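Local coordinates for putative oxidoreductase (Magnetospirillum magnetotacticum, PDB 3C1A), which probably works as an NAD(P)-dependent oxidoreductase of the GFO/IDH/MocA family, joining a dinucleotide-binding Rossmann fold to a mixed beta-sheet domain, at residues K201-L213 / E219-C231. Sequence-based numbering, arbitrary orientation.
Sequences KDGGEAGDVTLTL and EAHIRLCNTMDKC
D208 and R223 face each other diagonally across an antiparallel hairpin and form its salt bridge. The grip is side-on: R223 NE gives a bond of 2.8 Å to D208 OD1 on the syn side, and R223 NH2 reaches D208 OD2 at 2.7 Å from above the carboxylate plane. Both oxygens lie near the guanidinium plane, yet the two flat groups are turned 45° apart, so the pairing is twisted rather than coplanar. R223 has CG anti to its own backbone N (chi1 -166°), as D208 does, and the extended arginine runs back to the acid past T210 OG1, which lies 3.5 Å from R223 CG. A leucine in place of R223 would probably leave the D208 carboxylate without its charge partner and less firmly held, and E154 without the salt bridge it makes to NH1. Further along this face, T212 lies alongside H221, its OG1 in the plane of the imidazole and 3.3 Å from CD2 at the ring edge. V209, L211 and L213 occupy the other face with L224, I222 and A220; V209 CG1 packs 3.8 Å from L224 CB. Where the regular ladder ends, the N226 amide takes over: OD1 accepts G207 N at 2.7 Å, almost straight (172°), while ND2 donates to E205 O at 2.8 Å and N226 N bonds to G207 O. N226 thus binds 205-207 through both ends of its amide and its backbone. The hairpin belongs to the mixed sheet of the C-terminal domain, with strand 190-201 beyond 204-213 and strand 148-158 beyond 219-225; helix 168-184 packs on the apolar face, where M168 meets V209 and V180 meets A220.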
ATOM      1  N   LYS A 201     -24.352   3.748   6.093  1.00 23.87           N
ATOM      2  CA  LYS A 201     -25.034   4.207   4.883  1.00 25.79           C
ATOM      3  C   LYS A 201     -25.148   3.052   3.890  1.00 26.01           C
ATOM      4  O   LYS A 201     -24.144   2.442   3.536  1.00 22.94           O
ATOM      5  CB  LYS A 201     -24.291   5.349   4.236  1.00 24.82           C
ATOM      6  CG  LYS A 201     -25.057   5.981   3.127  1.00 32.30           C
ATOM      7  CD  LYS A 201     -24.260   7.071   2.447  1.00 39.42           C
ATOM      8  CE  LYS A 201     -24.135   8.346   3.275  1.00 44.00           C
ATOM      9  NZ  LYS A 201     -23.562   9.483   2.456  1.00 45.00           N
ATOM     10  N   ASP A 202     -26.365   2.752   3.449  1.00 27.76           N
ATOM     11  CA  ASP A 202     -26.598   1.628   2.523  1.00 27.23           C
ATOM     12  C   ASP A 202     -26.078   0.306   3.102  1.00 26.59           C
ATOM     13  O   ASP A 202     -25.507  -0.539   2.383  1.00 26.64           O
ATOM     14  CB  ASP A 202     -25.947   1.907   1.158  1.00 29.45           C
ATOM     15  CG  ASP A 202     -26.439   3.189   0.529  1.00 33.76           C
ATOM     16  OD1 ASP A 202     -27.546   3.633   0.890  1.00 46.51           O
ATOM     17  OD2 ASP A 202     -25.729   3.760  -0.326  1.00 41.55           O
ATOM     18  N   GLY A 203     -26.252   0.155   4.411  1.00 25.05           N
ATOM     19  CA  GLY A 203     -25.794  -1.034   5.136  1.00 24.98           C
ATOM     20  C   GLY A 203     -24.286  -1.138   5.366  1.00 23.14           C
ATOM     21  O   GLY A 203     -23.845  -2.094   6.013  1.00 24.41           O
ATOM     22  N   GLY A 204     -23.510  -0.169   4.859  1.00 19.34           N
ATOM     23  CA  GLY A 204     -22.055  -0.082   5.087  1.00 19.36           C
ATOM     24  C   GLY A 204     -21.639   1.056   6.019  1.00 20.44           C
ATOM     25  O   GLY A 204     -22.329   2.056   6.118  1.00 21.05           O
ATOM     26  N   GLU A 205     -20.493   0.893   6.694  1.00 22.10           N
ATOM     27  CA  GLU A 205     -19.925   1.913   7.596  1.00 19.72           C
ATOM     28  C   GLU A 205     -19.673   3.227   6.850  1.00 19.36           C
ATOM     29  O   GLU A 205     -19.061   3.246   5.781  1.00 11.41           O
ATOM     30  CB  GLU A 205     -18.592   1.437   8.230  1.00 21.33           C
ATOM     31  CG  GLU A 205     -18.188   2.202   9.527  1.00 22.02           C
ATOM     32  CD  GLU A 205     -16.878   1.719  10.174  1.00 24.87           C
ATOM     33  OE1 GLU A 205     -15.856   1.564   9.451  1.00 21.56           O
ATOM     34  OE2 GLU A 205     -16.866   1.496  11.424  1.00 27.22           O
ATOM     35  N   ALA A 206     -20.130   4.316   7.452  1.00 18.97           N
ATOM     36  CA  ALA A 206     -19.994   5.655   6.907  1.00 18.12           C
ATOM     37  C   ALA A 206     -19.442   6.484   8.066  1.00 18.43           C
ATOM     38  O   ALA A 206     -20.057   6.542   9.142  1.00 18.26           O
ATOM     39  CB  ALA A 206     -21.365   6.198   6.477  1.00 16.47           C
ATOM     40  N   GLY A 207     -18.282   7.099   7.867  1.00 13.90           N
ATOM     41  CA  GLY A 207     -17.684   7.871   8.931  1.00 16.86           C
ATOM     42  C   GLY A 207     -16.378   8.574   8.674  1.00 14.66           C
ATOM     43  O   GLY A 207     -15.903   8.680   7.537  1.00 15.48           O
ATOM     44  N   ASP A 208     -15.835   9.067   9.784  1.00 16.79           N
ATOM     45  CA  ASP A 208     -14.733  10.026   9.851  1.00 15.25           C
ATOM     46  C   ASP A 208     -13.894   9.663  11.065  1.00 15.96           C
ATOM     47  O   ASP A 208     -14.364   9.846  12.174  1.00 11.34           O
ATOM     48  CB  ASP A 208     -15.313  11.426  10.042  1.00 16.35           C
ATOM     49  CG  ASP A 208     -14.274  12.558   9.893  1.00 16.98           C
ATOM     50  OD1 ASP A 208     -13.053  12.280   9.763  1.00 16.15           O
ATOM     51  OD2 ASP A 208     -14.694  13.765   9.951  1.00 13.87           O
ATOM     52  N   VAL A 209     -12.663   9.164  10.846  1.00 13.27           N
ATOM     53  CA  VAL A 209     -11.794   8.748  11.936  1.00 14.45           C
ATOM     54  C   VAL A 209     -10.436   9.411  11.753  1.00 12.92           C
ATOM     55  O   VAL A 209     -10.005   9.688  10.629  1.00 14.65           O
ATOM     56  CB  VAL A 209     -11.650   7.228  12.041  1.00 14.27           C
ATOM     57  CG1 VAL A 209     -11.006   6.660  10.771  1.00 15.15           C
ATOM     58  CG2 VAL A 209     -10.844   6.827  13.284  1.00 14.65           C
ATOM     59  N   THR A 210      -9.834   9.784  12.876  1.00 13.71           N
ATOM     60  CA  THR A 210      -8.442  10.197  12.893  1.00 12.26           C
ATOM     61  C   THR A 210      -7.610   9.237  13.746  1.00 12.47           C
ATOM     62  O   THR A 210      -7.945   8.995  14.917  1.00 14.34           O
ATOM     63  CB  THR A 210      -8.265  11.656  13.338  1.00 13.66           C
ATOM     64  OG1 THR A 210      -8.763  12.506  12.284  1.00 16.69           O
ATOM     65  CG2 THR A 210      -6.755  11.949  13.545  1.00 10.79           C
ATOM     66  N   LEU A 211      -6.550   8.689  13.143  1.00 14.21           N
ATOM     67  CA  LEU A 211      -5.547   7.890  13.845  1.00 12.80           C
ATOM     68  C   LEU A 211      -4.411   8.781  14.317  1.00 15.04           C
ATOM     69  O   LEU A 211      -3.867   9.540  13.534  1.00 14.35           O
ATOM     70  CB  LEU A 211      -4.973   6.769  12.967  1.00 13.49           C
ATOM     71  CG  LEU A 211      -5.978   5.855  12.271  1.00 17.65           C
ATOM     72  CD1 LEU A 211      -5.236   4.715  11.650  1.00 18.88           C
ATOM     73  CD2 LEU A 211      -7.060   5.362  13.228  1.00 19.15           C
ATOM     74  N   THR A 212      -4.071   8.684  15.599  1.00 12.11           N
ATOM     75  CA  THR A 212      -2.904   9.384  16.140  1.00 16.20           C
ATOM     76  C   THR A 212      -1.836   8.387  16.541  1.00 15.92           C
ATOM     77  O   THR A 212      -2.087   7.499  17.354  1.00 18.21           O
ATOM     78  CB  THR A 212      -3.238  10.274  17.357  1.00 14.84           C
ATOM     79  OG1 THR A 212      -4.387  11.077  17.074  1.00 16.99           O
ATOM     80  CG2 THR A 212      -2.044  11.205  17.672  1.00 17.85           C
ATOM     81  N   LEU A 213      -0.651   8.570  15.964  1.00 15.34           N
ATOM     82  CA  LEU A 213       0.535   7.742  16.199  1.00 15.35           C
ATOM     83  C   LEU A 213       1.599   8.655  16.764  1.00 14.54           C
ATOM     84  O   LEU A 213       1.960   9.636  16.121  1.00 12.81           O
ATOM     85  CB  LEU A 213       1.048   7.152  14.874  1.00 15.58           C
ATOM     86  CG  LEU A 213       0.290   5.980  14.213  1.00 23.53           C
ATOM     87  CD1 LEU A 213      -1.178   6.274  14.031  1.00 25.31           C
ATOM     88  CD2 LEU A 213       0.929   5.588  12.871  1.00 18.83           C
ATOM     89  N   GLU A 219       3.806  13.819  16.630  1.00 18.19           N
ATOM     90  CA  GLU A 219       2.582  13.062  16.324  1.00 17.42           C
ATOM     91  C   GLU A 219       2.282  13.079  14.855  1.00 15.18           C
ATOM     92  O   GLU A 219       2.531  14.079  14.179  1.00 12.28           O
ATOM     93  CB  GLU A 219       1.377  13.612  17.068  1.00 19.70           C
ATOM     94  CG  GLU A 219       1.406  13.301  18.528  1.00 21.12           C
ATOM     95  CD  GLU A 219       0.111  13.592  19.208  1.00 27.44           C
ATOM     96  OE1 GLU A 219      -0.647  14.446  18.702  1.00 31.51           O
ATOM     97  OE2 GLU A 219      -0.154  12.949  20.248  1.00 36.62           O
ATOM     98  N   ALA A 220       1.763  11.944  14.380  1.00 15.87           N
ATOM     99  CA  ALA A 220       1.231  11.774  13.028  1.00 12.65           C
ATOM    100  C   ALA A 220      -0.253  11.613  13.211  1.00  9.65           C
ATOM    101  O   ALA A 220      -0.691  10.792  14.034  1.00 12.46           O
ATOM    102  CB  ALA A 220       1.817  10.537  12.340  1.00 10.80           C
ATOM    103  N   HIS A 221      -1.030  12.442  12.537  1.00  8.48           N
ATOM    104  CA  HIS A 221      -2.504  12.365  12.538  1.00 11.66           C
ATOM    105  C   HIS A 221      -2.976  11.975  11.135  1.00 10.90           C
ATOM    106  O   HIS A 221      -2.728  12.669  10.126  1.00 12.74           O
ATOM    107  CB  HIS A 221      -3.177  13.679  12.940  1.00 13.28           C
ATOM    108  CG  HIS A 221      -2.774  14.189  14.294  1.00 13.47           C
ATOM    109  ND1 HIS A 221      -2.117  15.385  14.469  1.00 29.90           N
ATOM    110  CD2 HIS A 221      -2.937  13.672  15.535  1.00 29.70           C
ATOM    111  CE1 HIS A 221      -1.885  15.581  15.753  1.00 30.32           C
ATOM    112  NE2 HIS A 221      -2.378  14.560  16.425  1.00 22.30           N
ATOM    113  N   ILE A 222      -3.658  10.850  11.076  1.00 10.83           N
ATOM    114  CA  ILE A 222      -4.109  10.281   9.822  1.00  9.48           C
ATOM    115  C   ILE A 222      -5.618  10.318   9.772  1.00 11.44           C
ATOM    116  O   ILE A 222      -6.264   9.576  10.491  1.00 13.24           O
ATOM    117  CB  ILE A 222      -3.661   8.814   9.720  1.00  7.40           C
ATOM    118  CG1 ILE A 222      -2.127   8.719   9.663  1.00 10.96           C
ATOM    119  CG2 ILE A 222      -4.392   8.043   8.598  1.00  8.01           C
ATOM    120  CD1 ILE A 222      -1.600   7.235   9.832  1.00  9.42           C
ATOM    121  N   ARG A 223      -6.168  11.163   8.917  1.00 13.17           N
ATOM    122  CA  ARG A 223      -7.624  11.261   8.788  1.00 14.05           C
ATOM    123  C   ARG A 223      -8.154  10.437   7.593  1.00  9.29           C
ATOM    124  O   ARG A 223      -7.666  10.565   6.471  1.00 15.11           O
ATOM    125  CB  ARG A 223      -8.069  12.715   8.685  1.00 14.16           C
ATOM    126  CG  ARG A 223      -9.587  12.904   8.897  1.00 16.37           C
ATOM    127  CD  ARG A 223     -10.107  14.172   8.272  1.00 15.69           C
ATOM    128  NE  ARG A 223     -11.559  14.249   8.383  1.00 16.56           N
ATOM    129  CZ  ARG A 223     -12.326  15.054   7.646  1.00 16.67           C
ATOM    130  NH1 ARG A 223     -11.802  15.895   6.754  1.00 19.58           N
ATOM    131  NH2 ARG A 223     -13.643  15.039   7.829  1.00 17.22           N
ATOM    132  N   LEU A 224      -9.142   9.586   7.896  1.00 12.82           N
ATOM    133  CA  LEU A 224      -9.882   8.737   6.953  1.00 10.77           C
ATOM    134  C   LEU A 224     -11.385   9.038   7.106  1.00  8.80           C
ATOM    135  O   LEU A 224     -11.964   8.837   8.199  1.00 13.55           O
ATOM    136  CB  LEU A 224      -9.661   7.249   7.243  1.00 11.69           C
ATOM    137  CG  LEU A 224      -8.256   6.773   7.637  1.00 11.14           C
ATOM    138  CD1 LEU A 224      -8.235   5.317   8.180  1.00 11.56           C
ATOM    139  CD2 LEU A 224      -7.278   6.960   6.457  1.00  7.81           C
ATOM    140  N   CYS A 225     -11.981   9.501   6.022  1.00 11.82           N
ATOM    141  CA  CYS A 225     -13.395   9.854   5.941  1.00 11.27           C
ATOM    142  C   CYS A 225     -14.030   9.488   4.587  1.00 12.14           C
ATOM    143  O   CYS A 225     -13.583   9.952   3.529  1.00 12.73           O
ATOM    144  CB  CYS A 225     -13.552  11.314   6.220  1.00  9.35           C
ATOM    145  SG  CYS A 225     -15.278  11.834   6.076  1.00 14.29           S
ATOM    146  N   ASN A 226     -15.038   8.612   4.630  1.00 14.09           N
ATOM    147  CA  ASN A 226     -15.683   8.095   3.414  1.00 13.58           C
ATOM    148  C   ASN A 226     -17.024   8.789   3.097  1.00 16.78           C
ATOM    149  O   ASN A 226     -17.861   8.250   2.342  1.00 15.17           O
ATOM    150  CB  ASN A 226     -15.834   6.569   3.430  1.00 13.15           C
ATOM    151  CG  ASN A 226     -16.782   6.053   4.528  1.00 12.67           C
ATOM    152  OD1 ASN A 226     -17.228   6.813   5.375  1.00 13.26           O
ATOM    153  ND2 ASN A 226     -17.071   4.748   4.507  1.00  9.22           N
ATOM    154  N   THR A 227     -17.191  10.010   3.623  1.00 17.86           N
ATOM    155  CA  THR A 227     -18.388  10.800   3.371  1.00 16.69           C
ATOM    156  C   THR A 227     -18.060  12.183   2.795  1.00 16.99           C
ATOM    157  O   THR A 227     -18.842  13.098   2.953  1.00 19.30           O
ATOM    158  CB  THR A 227     -19.235  10.911   4.650  1.00 18.56           C
ATOM    159  OG1 THR A 227     -18.484  11.533   5.703  1.00 21.10           O
ATOM    160  CG2 THR A 227     -19.671   9.545   5.131  1.00 16.22           C
HETATM  161  N   MSE A 228     -16.923  12.343   2.126  1.00 15.19           N
HETATM  162  CA  MSE A 228     -16.495  13.648   1.606  1.00 15.97           C
HETATM  163  C   MSE A 228     -15.945  13.520   0.199  1.00 15.58           C
HETATM  164  O   MSE A 228     -15.680  12.418  -0.285  1.00 20.28           O
HETATM  165  CB  MSE A 228     -15.428  14.308   2.512  1.00 16.04           C
HETATM  166  CG  MSE A 228     -14.169  13.525   2.599  1.00  8.53           C
HETATM  167 SE   MSE A 228     -12.753  14.224   3.680  0.75 15.55          SE
HETATM  168  CE  MSE A 228     -11.739  15.095   2.324  1.00 22.37           C
ATOM    169  N   ASP A 229     -15.762  14.640  -0.488  1.00 16.10           N
ATOM    170  CA  ASP A 229     -15.196  14.577  -1.831  1.00 15.62           C
ATOM    171  C   ASP A 229     -13.820  13.896  -1.882  1.00 17.61           C
ATOM    172  O   ASP A 229     -13.034  13.995  -0.954  1.00 17.07           O
ATOM    173  CB  ASP A 229     -15.086  15.957  -2.477  1.00 16.27           C
ATOM    174  CG  ASP A 229     -16.430  16.505  -2.979  1.00 14.84           C
ATOM    175  OD1 ASP A 229     -17.463  15.807  -2.920  1.00 19.68           O
ATOM    176  OD2 ASP A 229     -16.429  17.647  -3.501  1.00 24.22           O
ATOM    177  N   LYS A 230     -13.527  13.292  -3.035  1.00 18.76           N
ATOM    178  CA  LYS A 230     -12.284  12.567  -3.274  1.00 18.85           C
ATOM    179  C   LYS A 230     -11.028  13.428  -3.060  1.00 19.06           C
ATOM    180  O   LYS A 230     -10.862  14.515  -3.639  1.00 18.67           O
ATOM    181  CB  LYS A 230     -12.298  11.932  -4.678  1.00 17.45           C
ATOM    182  CG  LYS A 230     -11.209  10.892  -4.913  1.00 23.67           C
ATOM    183  N   CYS A 231     -10.148  12.945  -2.196  1.00 19.69           N
ATOM    184  CA  CYS A 231      -8.920  13.654  -1.904  1.00 21.25           C
ATOM    185  C   CYS A 231      -7.902  12.740  -1.222  1.00 18.96           C
ATOM    186  O   CYS A 231      -8.259  11.824  -0.461  1.00 18.28           O
ATOM    187  CB  CYS A 231      -9.216  14.860  -1.000  1.00 22.76           C
ATOM    188  SG  CYS A 231      -9.869  14.362   0.629  1.00 25.94           S
TER